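Side-chain contacts in nicotinamide-nucleotide adenylyltransferase NadR family / Ribosylnicotinamide kinase (PDB 6GYE), which binds nicotinamide riboside and probably phosphorylates it to nicotinamide mononucleotide on the way to NAD+: residues Asp98-Arg103 / Leu126-Glu131; Leu107-Thr112 / Pro137-Gln142. All coordinates share one frame; numbering follows the deposited sequence.

Interaction 1 (Asp98-Arg103 / Leu126-Glu131); sequences DEWANR and LEYAAE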
ATOM      1  N   ASP A  98     -28.687 -20.797   2.590  1.00 92.85           N
ATOM      2  CA  ASP A  98     -28.427 -22.166   2.162  1.00 90.93           C
ATOM      3  C   ASP A  98     -27.226 -22.204   1.231  1.00 87.15           C
ATOM      4  O   ASP A  98     -26.242 -22.907   1.484  1.00 81.95           O
ATOM      5  CB  ASP A  98     -29.656 -22.735   1.464  1.00102.22           C
ATOM      6  CG  ASP A  98     -30.806 -22.954   2.410  1.00108.95           C
ATOM      7  OD1 ASP A  98     -30.553 -23.392   3.548  1.00107.57           O
ATOM      8  OD2 ASP A  98     -31.962 -22.699   2.008  1.00116.46           O
ATOM      9  N   GLU A  99     -27.290 -21.418   0.153  1.00 88.45           N
ATOM     10  CA  GLU A  99     -26.190 -21.343  -0.799  1.00 93.97           C
ATOM     11  C   GLU A  99     -24.902 -20.871  -0.128  1.00101.38           C
ATOM     12  O   GLU A  99     -23.815 -21.385  -0.421  1.00102.91           O
ATOM     13  CB  GLU A  99     -26.581 -20.416  -1.949  1.00 99.46           C
ATOM     14  CG  GLU A  99     -25.460 -20.114  -2.933  1.00112.74           C
ATOM     15  CD  GLU A  99     -25.205 -21.233  -3.914  1.00119.94           C
ATOM     16  OE1 GLU A  99     -26.027 -22.178  -3.960  1.00125.65           O
ATOM     17  OE2 GLU A  99     -24.185 -21.160  -4.639  1.00115.86           O
ATOM     18  N   TRP A 100     -25.000 -19.894   0.774  1.00101.45           N
ATOM     19  CA  TRP A 100     -23.813 -19.433   1.488  1.00 91.17           C
ATOM     20  C   TRP A 100     -23.151 -20.585   2.235  1.00 85.51           C
ATOM     21  O   TRP A 100     -21.944 -20.820   2.098  1.00 80.31           O
ATOM     22  CB  TRP A 100     -24.188 -18.292   2.442  1.00 90.59           C
ATOM     23  CG  TRP A 100     -23.053 -17.747   3.243  1.00 86.36           C
ATOM     24  CD1 TRP A 100     -22.186 -16.756   2.880  1.00 80.43           C
ATOM     25  CD2 TRP A 100     -22.679 -18.145   4.564  1.00 86.51           C
ATOM     26  NE1 TRP A 100     -21.276 -16.531   3.889  1.00 79.02           N
ATOM     27  CE2 TRP A 100     -21.556 -17.375   4.931  1.00 81.52           C
ATOM     28  CE3 TRP A 100     -23.174 -19.093   5.468  1.00 85.30           C
ATOM     29  CZ2 TRP A 100     -20.929 -17.516   6.164  1.00 80.62           C
ATOM     30  CZ3 TRP A 100     -22.547 -19.234   6.690  1.00 78.64           C
ATOM     31  CH2 TRP A 100     -21.437 -18.449   7.027  1.00 79.41           C
ATOM     32  N   ALA A 101     -23.940 -21.342   3.001  1.00 84.97           N
ATOM     33  CA  ALA A 101     -23.392 -22.471   3.746  1.00 83.33           C
ATOM     34  C   ALA A 101     -22.835 -23.542   2.815  1.00 86.30           C
ATOM     35  O   ALA A 101     -21.810 -24.163   3.126  1.00 86.96           O
ATOM     36  CB  ALA A 101     -24.452 -23.064   4.667  1.00 77.89           C
ATOM     37  N   ASN A 102     -23.507 -23.786   1.682  1.00 85.36           N
ATOM     38  CA  ASN A 102     -22.991 -24.750   0.712  1.00 88.23           C
ATOM     39  C   ASN A 102     -21.564 -24.414   0.327  1.00 86.88           C
ATOM     40  O   ASN A 102     -20.665 -25.254   0.426  1.00 89.46           O
ATOM     41  CB  ASN A 102     -23.866 -24.785  -0.540  1.00 88.78           C
ATOM     42  CG  ASN A 102     -25.165 -25.495  -0.315  1.00100.16           C
ATOM     43  OD1 ASN A 102     -25.282 -26.316   0.596  1.00104.76           O
ATOM     44  ND2 ASN A 102     -26.157 -25.197  -1.146  1.00107.77           N
ATOM     45  N   ARG A 103     -21.334 -23.160  -0.064  1.00 88.96           N
ATOM     46  CA  ARG A 103     -19.988 -22.732  -0.414  1.00 86.63           C
ATOM     47  C   ARG A 103     -19.046 -22.907   0.766  1.00 83.00           C
ATOM     48  O   ARG A 103     -17.904 -23.348   0.604  1.00 85.77           O
ATOM     49  CB  ARG A 103     -20.009 -21.273  -0.863  1.00 81.82           C
ATOM     50  CG  ARG A 103     -20.976 -20.988  -1.993  1.00 81.70           C
ATOM     51  CD  ARG A 103     -20.825 -19.554  -2.469  1.00 85.18           C
ATOM     52  NE  ARG A 103     -21.830 -19.210  -3.469  1.00 92.31           N
ATOM     53  CZ  ARG A 103     -21.994 -17.987  -3.957  1.00 90.72           C
ATOM     54  NH1 ARG A 103     -21.217 -16.998  -3.523  1.00 83.02           N
ATOM     55  NH2 ARG A 103     -22.933 -17.750  -4.865  1.00 89.15           N
ATOM     56  N   LEU A 126     -24.471 -12.876  16.164  1.00 96.29           N
ATOM     57  CA  LEU A 126     -25.405 -13.915  16.590  1.00101.08           C
ATOM     58  C   LEU A 126     -26.186 -14.489  15.417  1.00 97.20           C
ATOM     59  O   LEU A 126     -26.563 -15.665  15.443  1.00 91.90           O
ATOM     60  CB  LEU A 126     -26.389 -13.382  17.635  1.00103.07           C
ATOM     61  CG  LEU A 126     -25.985 -12.995  19.061  1.00107.71           C
ATOM     62  CD1 LEU A 126     -25.677 -14.247  19.874  1.00103.58           C
ATOM     63  CD2 LEU A 126     -24.814 -12.016  19.092  1.00110.38           C
ATOM     64  N   GLU A 127     -26.437 -13.685  14.382  1.00 99.54           N
ATOM     65  CA  GLU A 127     -27.202 -14.186  13.246  1.00101.51           C
ATOM     66  C   GLU A 127     -26.455 -15.286  12.510  1.00 95.33           C
ATOM     67  O   GLU A 127     -27.043 -16.313  12.152  1.00 94.59           O
ATOM     68  CB  GLU A 127     -27.531 -13.043  12.288  1.00108.97           C
ATOM     69  CG  GLU A 127     -28.308 -13.488  11.060  1.00120.62           C
ATOM     70  CD  GLU A 127     -29.033 -12.346  10.373  1.00130.10           C
ATOM     71  OE1 GLU A 127     -28.556 -11.193  10.457  1.00131.33           O
ATOM     72  OE2 GLU A 127     -30.089 -12.603   9.756  1.00134.70           O
ATOM     73  N   TYR A 128     -25.153 -15.106  12.306  1.00 89.22           N
ATOM     74  CA  TYR A 128     -24.379 -16.126  11.611  1.00 86.80           C
ATOM     75  C   TYR A 128     -24.381 -17.430  12.388  1.00 87.03           C
ATOM     76  O   TYR A 128     -24.575 -18.508  11.811  1.00 86.61           O
ATOM     77  CB  TYR A 128     -22.958 -15.622  11.367  1.00 81.37           C
ATOM     78  CG  TYR A 128     -22.898 -14.705  10.173  1.00 93.05           C
ATOM     79  CD1 TYR A 128     -23.373 -13.401  10.264  1.00 99.72           C
ATOM     80  CD2 TYR A 128     -22.398 -15.140   8.947  1.00 95.18           C
ATOM     81  CE1 TYR A 128     -23.344 -12.548   9.178  1.00106.69           C
ATOM     82  CE2 TYR A 128     -22.364 -14.291   7.848  1.00 99.64           C
ATOM     83  CZ  TYR A 128     -22.838 -12.992   7.973  1.00105.20           C
ATOM     84  OH  TYR A 128     -22.820 -12.129   6.901  1.00104.00           O
ATOM     85  N   ALA A 129     -24.202 -17.348  13.705  1.00 81.40           N
ATOM     86  CA  ALA A 129     -24.198 -18.551  14.523  1.00 74.00           C
ATOM     87  C   ALA A 129     -25.488 -19.337  14.350  1.00 82.90           C
ATOM     88  O   ALA A 129     -25.459 -20.537  14.051  1.00 87.03           O
ATOM     89  CB  ALA A 129     -23.980 -18.181  15.985  1.00 75.16           C
ATOM     90  N   ALA A 130     -26.634 -18.664  14.474  1.00 82.84           N
ATOM     91  CA  ALA A 130     -27.910 -19.376  14.413  1.00 87.09           C
ATOM     92  C   ALA A 130     -28.140 -19.987  13.037  1.00 89.06           C
ATOM     93  O   ALA A 130     -28.638 -21.116  12.934  1.00 91.44           O
ATOM     94  CB  ALA A 130     -29.064 -18.449  14.800  1.00 83.06           C
ATOM     95  N   GLU A 131     -27.814 -19.247  11.970  1.00 87.37           N
ATOM     96  CA  GLU A 131     -28.025 -19.765  10.621  1.00 87.75           C
ATOM     97  C   GLU A 131     -27.081 -20.923  10.324  1.00 86.93           C
ATOM     98  O   GLU A 131     -27.458 -21.889   9.648  1.00 87.83           O
ATOM     99  CB  GLU A 131     -27.852 -18.646   9.588  1.00 84.60           C
ATOM    100  CG  GLU A 131     -28.870 -17.510   9.708  1.00 94.84           C
ATOM    101  CD  GLU A 131     -30.335 -17.964   9.557  1.00103.53           C
ATOM    102  OE1 GLU A 131     -31.241 -17.201   9.963  1.00104.34           O
ATOM    103  OE2 GLU A 131     -30.586 -19.078   9.044  1.00106.08           O
TER
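W100 and Y128 form an offset edge-to-face aromatic pair that joins helix 95-110 to the start of helix 126-133, beside the N-terminal parallel sheet. The edge of Y128 is directed toward the face of the six-membered ring of W100, with the planes at 76° and the centroids 5.6 Å apart. The touching is done by one side of the tyrosine ring: Y128 CE2 lies 3.9 Å from W100 CZ2, and Y128 CD2 comes equally near to W100 CH2. W100 is buried and leaves its helix with CG anti to the backbone N (chi1 179°), which sends the benzo half of the indole across to the second helix. W97, one turn earlier, packs edge-to-face with both rings and makes the pair a cluster of three aromatics. The indole does not turn freely, because its NE1 is hydrogen-bonded to the E87 carboxylate while L85 and L90 touch the side chain. D98 and E131 both form salt bridges with R135, which probably offsets the like charges of D98 OD1 and E131 OE2, 7.0 Å apart. Across the two segments the tyrosine edge meets the rim of the benzo ring at CZ2 and CH2, off its centre, and the contact is therefore apolar and dispersive, probably with at most a weak edge-to-face electrostatic term.

Interaction 2 (Leu107-Thr112 / Pro137-Gln142); sequences LIHHNT and PADGNQ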
ATOM      1  N   LEU A 107     -15.765 -25.345   0.919  1.00 85.76           N
ATOM      2  CA  LEU A 107     -14.425 -24.866   1.252  1.00 78.61           C
ATOM      3  C   LEU A 107     -13.752 -25.771   2.271  1.00 81.81           C
ATOM      4  O   LEU A 107     -12.574 -26.112   2.134  1.00 85.63           O
ATOM      5  CB  LEU A 107     -14.499 -23.452   1.814  1.00 80.72           C
ATOM      6  CG  LEU A 107     -14.267 -22.214   0.962  1.00 77.15           C
ATOM      7  CD1 LEU A 107     -14.008 -21.026   1.887  1.00 69.94           C
ATOM      8  CD2 LEU A 107     -13.128 -22.422   0.025  1.00 69.40           C
ATOM      9  N   ILE A 108     -14.482 -26.145   3.321  1.00 82.16           N
ATOM     10  CA  ILE A 108     -13.934 -27.031   4.346  1.00 82.29           C
ATOM     11  C   ILE A 108     -13.556 -28.378   3.740  1.00 85.19           C
ATOM     12  O   ILE A 108     -12.488 -28.935   4.024  1.00 83.29           O
ATOM     13  CB  ILE A 108     -14.950 -27.204   5.488  1.00 74.68           C
ATOM     14  CG1 ILE A 108     -15.188 -25.874   6.191  1.00 69.50           C
ATOM     15  CG2 ILE A 108     -14.475 -28.277   6.466  1.00 69.50           C
ATOM     16  CD1 ILE A 108     -16.128 -25.974   7.355  1.00 71.52           C
ATOM     17  N   HIS A 109     -14.447 -28.938   2.924  1.00 85.19           N
ATOM     18  CA  HIS A 109     -14.169 -30.233   2.313  1.00 88.80           C
ATOM     19  C   HIS A 109     -12.916 -30.170   1.440  1.00 92.29           C
ATOM     20  O   HIS A 109     -12.036 -31.032   1.531  1.00 91.57           O
ATOM     21  CB  HIS A 109     -15.382 -30.700   1.510  1.00 84.22           C
ATOM     22  CG  HIS A 109     -16.601 -30.948   2.345  1.00 91.14           C
ATOM     23  ND1 HIS A 109     -17.877 -30.952   1.820  1.00 96.49           N
ATOM     24  CD2 HIS A 109     -16.744 -31.192   3.672  1.00 91.24           C
ATOM     25  CE1 HIS A 109     -18.750 -31.193   2.784  1.00 96.44           C
ATOM     26  NE2 HIS A 109     -18.088 -31.339   3.918  1.00 92.37           N
ATOM     27  N   HIS A 110     -12.813 -29.139   0.600  1.00 93.39           N
ATOM     28  CA  HIS A 110     -11.711 -29.064  -0.352  1.00 99.00           C
ATOM     29  C   HIS A 110     -10.370 -28.893   0.352  1.00 96.61           C
ATOM     30  O   HIS A 110      -9.362 -29.468  -0.073  1.00 99.09           O
ATOM     31  CB  HIS A 110     -11.949 -27.909  -1.327  1.00104.42           C
ATOM     32  CG  HIS A 110     -10.966 -27.857  -2.456  1.00119.91           C
ATOM     33  ND1 HIS A 110     -10.734 -28.929  -3.296  1.00126.01           N
ATOM     34  CD2 HIS A 110     -10.145 -26.866  -2.878  1.00120.79           C
ATOM     35  CE1 HIS A 110      -9.820 -28.595  -4.190  1.00125.34           C
ATOM     36  NE2 HIS A 110      -9.447 -27.349  -3.958  1.00120.91           N
ATOM     37  N   ASN A 111     -10.337 -28.134   1.441  1.00 88.67           N
ATOM     38  CA  ASN A 111      -9.087 -27.724   2.064  1.00 81.11           C
ATOM     39  C   ASN A 111      -8.711 -28.576   3.268  1.00 77.31           C
ATOM     40  O   ASN A 111      -7.812 -28.200   4.026  1.00 72.61           O
ATOM     41  CB  ASN A 111      -9.163 -26.247   2.470  1.00 79.48           C
ATOM     42  CG  ASN A 111      -9.142 -25.320   1.274  1.00 92.30           C
ATOM     43  OD1 ASN A 111      -8.072 -24.925   0.800  1.00106.48           O
ATOM     44  ND2 ASN A 111     -10.322 -25.000   0.748  1.00 87.74           N
ATOM     45  N   THR A 112      -9.348 -29.722   3.452  1.00 82.62           N
ATOM     46  CA  THR A 112      -9.017 -30.593   4.567  1.00 88.24           C
ATOM     47  C   THR A 112      -8.532 -31.945   4.068  1.00 96.68           C
ATOM     48  O   THR A 112      -9.039 -32.479   3.077  1.00100.11           O
ATOM     49  CB  THR A 112     -10.220 -30.779   5.494  1.00 86.13           C
ATOM     50  OG1 THR A 112     -10.507 -29.534   6.145  1.00 88.79           O
ATOM     51  CG2 THR A 112      -9.894 -31.809   6.536  1.00 81.54           C
ATOM     52  N   PRO A 137     -23.999 -30.162   7.700  1.00 88.01           N
ATOM     53  CA  PRO A 137     -24.279 -31.299   6.821  1.00 89.86           C
ATOM     54  C   PRO A 137     -23.915 -32.627   7.465  1.00 96.02           C
ATOM     55  O   PRO A 137     -23.131 -32.706   8.415  1.00 91.86           O
ATOM     56  CB  PRO A 137     -23.401 -31.028   5.595  1.00 83.46           C
ATOM     57  CG  PRO A 137     -22.345 -30.051   6.043  1.00 80.56           C
ATOM     58  CD  PRO A 137     -22.663 -29.595   7.452  1.00 87.84           C
ATOM     59  N   ALA A 138     -24.529 -33.682   6.926  1.00103.29           N
ATOM     60  CA  ALA A 138     -24.263 -35.054   7.356  1.00103.46           C
ATOM     61  C   ALA A 138     -23.112 -35.598   6.519  1.00108.80           C
ATOM     62  O   ALA A 138     -23.289 -36.394   5.595  1.00113.80           O
ATOM     63  CB  ALA A 138     -25.514 -35.908   7.224  1.00 99.69           C
ATOM     64  N   ASP A 139     -21.904 -35.138   6.850  1.00104.92           N
ATOM     65  CA  ASP A 139     -20.710 -35.478   6.088  1.00 96.61           C
ATOM     66  C   ASP A 139     -19.705 -36.291   6.895  1.00 92.89           C
ATOM     67  O   ASP A 139     -18.562 -36.452   6.453  1.00 90.90           O
ATOM     68  CB  ASP A 139     -20.048 -34.205   5.556  1.00 92.02           C
ATOM     69  CG  ASP A 139     -19.695 -33.228   6.663  1.00 91.22           C
ATOM     70  OD1 ASP A 139     -19.858 -33.579   7.850  1.00 87.75           O
ATOM     71  OD2 ASP A 139     -19.257 -32.104   6.339  1.00 85.13           O
ATOM     72  N   GLY A 140     -20.091 -36.798   8.064  1.00 93.16           N
ATOM     73  CA  GLY A 140     -19.175 -37.519   8.917  1.00 92.24           C
ATOM     74  C   GLY A 140     -18.376 -36.659   9.877  1.00 96.96           C
ATOM     75  O   GLY A 140     -17.618 -37.214  10.684  1.00106.66           O
ATOM     76  N   ASN A 141     -18.502 -35.332   9.808  1.00 86.63           N
ATOM     77  CA  ASN A 141     -17.835 -34.427  10.738  1.00 85.27           C
ATOM     78  C   ASN A 141     -18.724 -34.050  11.919  1.00 89.19           C
ATOM     79  O   ASN A 141     -19.955 -34.064  11.841  1.00 93.46           O
ATOM     80  CB  ASN A 141     -17.397 -33.141  10.041  1.00 78.93           C
ATOM     81  CG  ASN A 141     -16.277 -33.358   9.072  1.00 83.46           C
ATOM     82  OD1 ASN A 141     -15.468 -34.277   9.222  1.00 85.09           O
ATOM     83  ND2 ASN A 141     -16.219 -32.511   8.059  1.00 87.31           N
ATOM     84  N   GLN A 142     -18.064 -33.675  13.010  1.00 87.40           N
ATOM     85  CA  GLN A 142     -18.695 -33.086  14.179  1.00 83.91           C
ATOM     86  C   GLN A 142     -18.469 -31.577  14.140  1.00 89.73           C
ATOM     87  O   GLN A 142     -17.330 -31.115  14.005  1.00 80.44           O
ATOM     88  CB  GLN A 142     -18.114 -33.682  15.461  1.00 86.76           C
ATOM     89  CG  GLN A 142     -18.874 -33.308  16.733  1.00 93.70           C
ATOM     90  CD  GLN A 142     -18.093 -33.623  18.006  1.00105.03           C
ATOM     91  OE1 GLN A 142     -16.881 -33.392  18.085  1.00114.59           O
ATOM     92  NE2 GLN A 142     -18.781 -34.188  18.994  1.00103.53           N
TER
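The backbones of the last turn of helix 95-110 and the irregular loop ahead of strand 142-147 come closest at H109 and D139, their CA atoms 9.2 Å apart, so the side chains must span the gap. H109 NE2 donates to D139 OD2 over 2.8 Å in a nearly straight bond (172°), with the acceptor in the imidazole plane. It is met on the anti side of the carboxylate, whose plane is turned 65° from the ring. OD2 is also hydrogen-bonded to Y143 OH, while OD1 takes the backbone N of N141 at 3.0 Å, from above the carboxylate plane. With chi1 at 57°, D139 CG sits between its own backbone N and carbonyl carbon, and the carboxylate can serve loop and helix together. An alanine in place of D139 is likely to leave H109 NE2 and Y143 OH without this partner and the N141 amide without its Asx-turn acceptor. At the helix end, N111 ND2 donates to L107 O (2.9 Å) and T112 OG1 to I108 O (3.0 Å). Together these features describe a surface His-carboxylate bond linking a helix C terminus to an Asx turn, which passes through G140 at positive phi into an edge strand of the parallel sheet.

In the fold
From the N terminus, helix 95-110 supplies the first segment of both contacts, 98-103 in its first half and 107-112 at its end and just beyond. The chain then runs through strand 118-123 to helix 126-133, where interaction 1 closes its loop, and on to the turn before strand 142-147, where interaction 2 closes a second. The two loops cross, since their segments alternate along the chain, and their centres lie about 15 Å apart. Helix 95-110 is thus tied to the next helix and to the approach to the outer strand. Both contacts belong to the N-terminal five-stranded parallel domain, consistent with a nucleotidyltransferase-type Rossmann-like fold, away from the riboside pocket.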